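Local coordinates for transcriptional regulator (AraC-type DNA-binding domain-containing proteins) (Chromobacterium violaceum, PDB 3OIO), which probably binds DNA sequence-specifically as a transcription factor of the AraC family, the part described being its C-terminal helix-turn-helix region, at residues A[62-67]-A[76-81]; A[24-29]-A[50-55]. One frame throughout, in Å; residues are numbered along the deposited sequence. Where two conformers were deposited one is given.

Contact 1: residues A[62-67]-A[76-81]; sequences NRARQL and VQIGLA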
loop_
_atom_site.group_PDB
_atom_site.type_symbol
_atom_site.label_atom_id
_atom_site.label_comp_id
_atom_site.label_asym_id
_atom_site.label_seq_id
_atom_site.Cartn_x
_atom_site.Cartn_y
_atom_site.Cartn_z
ATOM N N ASN A 62 1.123 0.051 -4.636
ATOM C CA ASN A 62 1.688 -1.029 -5.411
ATOM C C ASN A 62 0.635 -1.993 -5.943
ATOM O O ASN A 62 0.793 -2.502 -7.067
ATOM C CB ASN A 62 2.795 -1.753 -4.612
ATOM C CG ASN A 62 4.133 -1.050 -4.774
ATOM O OD1 ASN A 62 4.852 -1.262 -5.771
ATOM N ND2 ASN A 62 4.469 -0.187 -3.815
ATOM N N ARG A 63 -0.427 -2.259 -5.163
ATOM C CA ARG A 63 -1.511 -3.061 -5.734
ATOM C C ARG A 63 -2.125 -2.303 -6.932
ATOM O O ARG A 63 -2.463 -2.901 -7.975
ATOM C CB ARG A 63 -2.578 -3.412 -4.671
ATOM C CG ARG A 63 -3.817 -4.141 -5.242
ATOM C CD ARG A 63 -3.556 -5.434 -6.032
ATOM N NE ARG A 63 -2.698 -6.442 -5.398
ATOM C CZ ARG A 63 -3.128 -7.413 -4.589
ATOM N NH1 ARG A 63 -2.263 -8.307 -4.089
ATOM N NH2 ARG A 63 -4.416 -7.488 -4.254
ATOM N N ALA A 64 -2.273 -0.990 -6.794
ATOM C CA ALA A 64 -2.843 -0.184 -7.897
ATOM C C ALA A 64 -1.951 -0.310 -9.141
ATOM O O ALA A 64 -2.433 -0.428 -10.293
ATOM C CB ALA A 64 -2.975 1.269 -7.459
ATOM N N ARG A 65 -0.644 -0.266 -8.930
ATOM C CA ARG A 65 0.285 -0.416 -10.055
ATOM C C ARG A 65 0.070 -1.764 -10.751
ATOM O O ARG A 65 0.047 -1.835 -12.008
ATOM C CB ARG A 65 1.734 -0.254 -9.551
ATOM C CG ARG A 65 2.794 -0.471 -10.649
ATOM C CD ARG A 65 4.163 -0.052 -10.165
ATOM N NE ARG A 65 5.150 -0.274 -11.205
ATOM C CZ ARG A 65 5.854 -1.413 -11.361
ATOM N NH1 ARG A 65 5.676 -2.431 -10.527
ATOM N NH2 ARG A 65 6.730 -1.541 -12.367
ATOM N N GLN A 66 -0.060 -2.834 -9.957
ATOM C CA GLN A 66 -0.361 -4.151 -10.510
ATOM C C GLN A 66 -1.639 -4.147 -11.351
ATOM O O GLN A 66 -1.661 -4.722 -12.444
ATOM C CB GLN A 66 -0.392 -5.238 -9.405
ATOM C CG GLN A 66 0.967 -5.452 -8.685
ATOM C CD GLN A 66 0.896 -6.384 -7.458
ATOM O OE1 GLN A 66 0.073 -6.202 -6.560
ATOM N NE2 GLN A 66 1.786 -7.345 -7.405
ATOM N N LEU A 67 -2.687 -3.481 -10.867
ATOM C CA LEU A 67 -3.968 -3.389 -11.597
ATOM C C LEU A 67 -3.867 -2.524 -12.876
ATOM O O LEU A 67 -4.513 -2.815 -13.888
ATOM C CB LEU A 67 -5.080 -2.856 -10.679
ATOM C CG LEU A 67 -5.437 -3.771 -9.494
ATOM C CD1 LEU A 67 -6.397 -3.028 -8.553
ATOM C CD2 LEU A 67 -6.058 -5.104 -9.930
ATOM N N VAL A 76 -10.501 5.307 -12.135
ATOM C CA VAL A 76 -11.398 5.468 -10.989
ATOM C C VAL A 76 -11.685 4.145 -10.276
ATOM O O VAL A 76 -11.618 4.073 -9.050
ATOM C CB VAL A 76 -12.715 6.249 -11.358
ATOM C CG1 VAL A 76 -13.701 6.320 -10.152
ATOM C CG2 VAL A 76 -12.346 7.669 -11.831
ATOM N N GLN A 77 -11.978 3.113 -11.059
ATOM C CA GLN A 77 -12.227 1.765 -10.553
ATOM C C GLN A 77 -11.044 1.262 -9.730
ATOM O O GLN A 77 -11.215 0.719 -8.642
ATOM C CB GLN A 77 -12.464 0.824 -11.737
ATOM C CG GLN A 77 -13.047 -0.542 -11.390
ATOM C CD GLN A 77 -13.669 -1.228 -12.603
ATOM O OE1 GLN A 77 -13.703 -0.673 -13.706
ATOM N NE2 GLN A 77 -14.152 -2.443 -12.404
ATOM N N ILE A 78 -9.842 1.446 -10.266
ATOM C CA ILE A 78 -8.634 0.929 -9.638
ATOM C C ILE A 78 -8.409 1.694 -8.338
ATOM O O ILE A 78 -8.085 1.095 -7.287
ATOM C CB ILE A 78 -7.408 1.027 -10.569
ATOM C CG1 ILE A 78 -7.524 -0.058 -11.642
ATOM C CG2 ILE A 78 -6.082 0.852 -9.771
ATOM C CD1 ILE A 78 -6.626 0.179 -12.868
ATOM N N GLY A 79 -8.598 3.013 -8.392
ATOM C CA GLY A 79 -8.455 3.822 -7.156
ATOM C C GLY A 79 -9.408 3.307 -6.087
ATOM O O GLY A 79 -9.011 3.131 -4.935
ATOM N N LEU A 80 -10.657 3.045 -6.448
ATOM C CA LEU A 80 -11.637 2.554 -5.445
ATOM C C LEU A 80 -11.277 1.167 -4.902
ATOM O O LEU A 80 -11.385 0.907 -3.708
ATOM C CB LEU A 80 -13.061 2.507 -6.056
ATOM C CG LEU A 80 -13.821 3.816 -6.165
ATOM C CD1 LEU A 80 -15.077 3.625 -7.066
ATOM C CD2 LEU A 80 -14.256 4.303 -4.792
ATOM N N ALA A 81 -10.794 0.290 -5.776
ATOM C CA ALA A 81 -10.389 -1.064 -5.386
ATOM C C ALA A 81 -9.186 -1.082 -4.456
ATOM O O ALA A 81 -8.932 -2.083 -3.787
ATOM C CB ALA A 81 -10.060 -1.895 -6.655
#

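Contact 2: residues A[24-29]-A[50-55]; sequences LSTDDI and TVPSKY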
loop_
_atom_site.group_PDB
_atom_site.type_symbol
_atom_site.label_atom_id
_atom_site.label_comp_id
_atom_site.label_asym_id
_atom_site.label_seq_id
_atom_site.Cartn_x
_atom_site.Cartn_y
_atom_site.Cartn_z
ATOM N N LEU A 24 -7.074 -2.222 7.205
ATOM C CA LEU A 24 -7.239 -2.180 8.656
ATOM C C LEU A 24 -6.674 -0.880 9.237
ATOM O O LEU A 24 -5.681 -0.355 8.743
ATOM C CB LEU A 24 -6.514 -3.356 9.271
ATOM C CG LEU A 24 -6.970 -4.742 8.799
ATOM C CD1 LEU A 24 -6.146 -5.813 9.509
ATOM C CD2 LEU A 24 -8.419 -4.936 9.071
ATOM N N SER A 25 -7.283 -0.360 10.313
ATOM C CA SER A 25 -6.637 0.714 11.023
ATOM C C SER A 25 -5.311 0.212 11.618
ATOM O O SER A 25 -5.140 -0.996 11.859
ATOM C CB SER A 25 -7.556 1.242 12.139
ATOM O OG SER A 25 -7.633 0.267 13.165
ATOM N N THR A 26 -4.391 1.136 11.907
ATOM C CA THR A 26 -3.122 0.755 12.591
ATOM C C THR A 26 -3.398 0.053 13.928
ATOM O O THR A 26 -2.750 -0.944 14.268
ATOM C CB THR A 26 -2.315 2.052 12.916
ATOM O OG1 THR A 26 -1.932 2.636 11.698
ATOM C CG2 THR A 26 -1.038 1.709 13.700
ATOM N N ASP A 27 -4.385 0.569 14.673
ATOM C CA ASP A 27 -4.762 -0.066 15.925
ATOM C C ASP A 27 -5.196 -1.499 15.725
ATOM O O ASP A 27 -4.840 -2.358 16.533
ATOM C CB ASP A 27 -5.888 0.708 16.602
ATOM C CG ASP A 27 -5.577 2.218 16.689
ATOM O OD1 ASP A 27 -5.361 2.861 15.639
ATOM O OD2 ASP A 27 -5.525 2.769 17.778
ATOM N N ASP A 28 -6.005 -1.744 14.695
ATOM C CA ASP A 28 -6.448 -3.105 14.415
ATOM C C ASP A 28 -5.313 -4.022 13.995
ATOM O O ASP A 28 -5.293 -5.204 14.401
ATOM C CB ASP A 28 -7.577 -3.136 13.381
ATOM C CG ASP A 28 -8.937 -2.869 14.021
ATOM O OD1 ASP A 28 -9.037 -2.762 15.276
ATOM O OD2 ASP A 28 -9.936 -2.788 13.286
ATOM N N ILE A 29 -4.350 -3.508 13.225
ATOM C CA ILE A 29 -3.179 -4.337 12.891
ATOM C C ILE A 29 -2.469 -4.735 14.184
ATOM O O ILE A 29 -2.138 -5.914 14.394
ATOM C CB ILE A 29 -2.176 -3.592 12.008
ATOM C CG1 ILE A 29 -2.824 -3.146 10.694
ATOM C CG2 ILE A 29 -0.934 -4.477 11.711
ATOM C CD1 ILE A 29 -2.027 -2.082 10.014
ATOM N N THR A 50 9.497 4.051 8.316
ATOM C CA THR A 50 8.290 4.848 8.077
ATOM C C THR A 50 7.259 4.557 9.170
ATOM O O THR A 50 7.596 3.942 10.175
ATOM C CB THR A 50 7.743 4.592 6.653
ATOM O OG1 THR A 50 6.719 5.549 6.342
ATOM C CG2 THR A 50 7.220 3.182 6.527
ATOM N N VAL A 51 6.055 5.076 9.031
ATOM C CA VAL A 51 4.997 4.785 9.973
ATOM C C VAL A 51 4.028 3.802 9.338
ATOM O O VAL A 51 3.960 3.698 8.110
ATOM C CB VAL A 51 4.293 6.066 10.490
ATOM C CG1 VAL A 51 5.322 6.979 11.187
ATOM C CG2 VAL A 51 3.563 6.820 9.367
ATOM N N PRO A 52 3.286 3.050 10.156
ATOM C CA PRO A 52 2.446 2.004 9.557
ATOM C C PRO A 52 1.449 2.502 8.494
ATOM O O PRO A 52 1.309 1.864 7.444
ATOM C CB PRO A 52 1.723 1.389 10.788
ATOM C CG PRO A 52 2.649 1.654 11.932
ATOM C CD PRO A 52 3.277 3.002 11.632
ATOM N N SER A 53 0.808 3.641 8.721
ATOM C CA SER A 53 -0.195 4.156 7.784
ATOM C C SER A 53 0.442 4.502 6.438
ATOM O O SER A 53 -0.168 4.324 5.370
ATOM C CB SER A 53 -0.909 5.374 8.377
ATOM O OG SER A 53 0.031 6.386 8.630
ATOM N N LYS A 54 1.669 4.992 6.480
ATOM C CA LYS A 54 2.357 5.342 5.228
ATOM C C LYS A 54 2.844 4.124 4.473
ATOM O O LYS A 54 2.727 4.076 3.228
ATOM C CB LYS A 54 3.468 6.358 5.479
ATOM C CG LYS A 54 2.849 7.714 5.856
ATOM C CD LYS A 54 3.903 8.765 6.179
ATOM C CE LYS A 54 3.221 10.076 6.617
ATOM N NZ LYS A 54 4.180 11.216 6.853
ATOM N N TYR A 55 3.297 3.096 5.202
ATOM C CA TYR A 55 3.645 1.852 4.529
ATOM C C TYR A 55 2.366 1.236 3.906
ATOM O O TYR A 55 2.386 0.698 2.797
ATOM C CB TYR A 55 4.325 0.859 5.508
ATOM C CG TYR A 55 4.783 -0.369 4.795
ATOM C CD1 TYR A 55 6.047 -0.438 4.215
ATOM C CD2 TYR A 55 3.901 -1.451 4.628
ATOM C CE1 TYR A 55 6.442 -1.585 3.493
ATOM C CE2 TYR A 55 4.270 -2.582 3.909
ATOM C CZ TYR A 55 5.548 -2.654 3.366
ATOM O OH TYR A 55 5.915 -3.774 2.650
HETATM O O HOH W 1 0.134 4.570 11.523
#

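Contact 1: residues A[62-67]-A[76-81]
Segments 62-67 of helix 52-70 and 76-81 of helix 75-81 run roughly antiparallel, their short axes at 146° and 9.5 Å apart at closest approach, with A64 and I78 facing each other at a CA-CA distance of 6.1 Å. I78 meets both A64 and L67, and its branches divide the work. CG2, placed anti to the backbone N, lies over the small A64 and meets A64 CB at 3.9 Å. The other branch, CG1, reaches L67 CB at 3.8 Å, and its terminal CD1 continues past that CB to settle against the backbone of L67, 3.8 Å from L67 O. L67 points toward the partner helix as well, and the two side chains slide past each other in opposite directions instead of meeting end on. With L67 CG beside its backbone N (chi1 -64°), CD1 touches A81 CB loosely at 4.3 Å. Around the seam, A64 also rests on F90 of helix 87-98, L67 on C82, and I78 on T71, whose OG1 is hydrogen-bonded to L67 O. The contact thus joins the end of the long helix 52-70 to helix 75-81, which with helix 87-98 probably forms the second helix-turn-helix motif; helix 87-98 would be its recognition helix, tied to the linker helix through A64 and F90. Between the two segments the chemistry is aliphatic: cohesion comes from burying methyl and methylene groups, with A64 and I78 buried and the interlocked branches, rather than polar bonds, setting the fit.

Contact 2: residues A[24-29]-A[50-55]
The first torsion of T26 (chi1 -66°) sets OG1 beside its own backbone N and CG2 anti to that N, and this turns both branches of the side chain onto the ring of P52. CG2 lies 4.0 Å from P52 CB and a little farther from P52 CG, while OG1 also stands 4.0 Å from P52 CB, so the threonine straddles that ring carbon. The two side chains cross at about a right angle. The hydroxyl is too far from S53 N for a direct bond, and a water fills the interval: it lies 2.8 Å from T26 OG1 and accepts from S53 N at 3.0 Å, tying the threonine to an amide in the first turn of helix 52-70. Both segments are helix starts. S25 holds the N-cap position before helix 26-33, and its OG accepts from D28 N (3.0 Å, 158° at the hydrogen). V51 is the N-cap residue of the other helix, where its carbonyl oxygen receives Y55 N and, weakly, K54 N. Helix 37-47 lines the same junction, with L40 against T26 and E41 and F44 against P52. Two helix starts, one capped by S25, thus meet through a first-turn threonine and a first-turn proline, and the start of helix 52-70 packs on helices 26-33 and 37-47, which probably form the first helix-turn-helix motif of an AraC-type DNA-binding domain.

From the N terminus, the chain passes through helix 7-17 and enters contact 2 at 24-29. Helices 26-33 and 37-47 then lead round to 50-55, where contact 2 closes its loop at the start of helix 52-70. The same helix runs on to 62-67, where contact 1 opens; after its end, the loop 71-74 returns the chain as helix 75-81. The loops therefore follow one another in series, without nesting or crossing. The centres of the two contacts are about 19 Å apart, on opposite sides of the chain's centre, and their nearest atoms stay about 7 Å apart. Helix 52-70 is the connecting rod, fastened near its first turn to the N-terminal helices and farther along to the C-terminal ones.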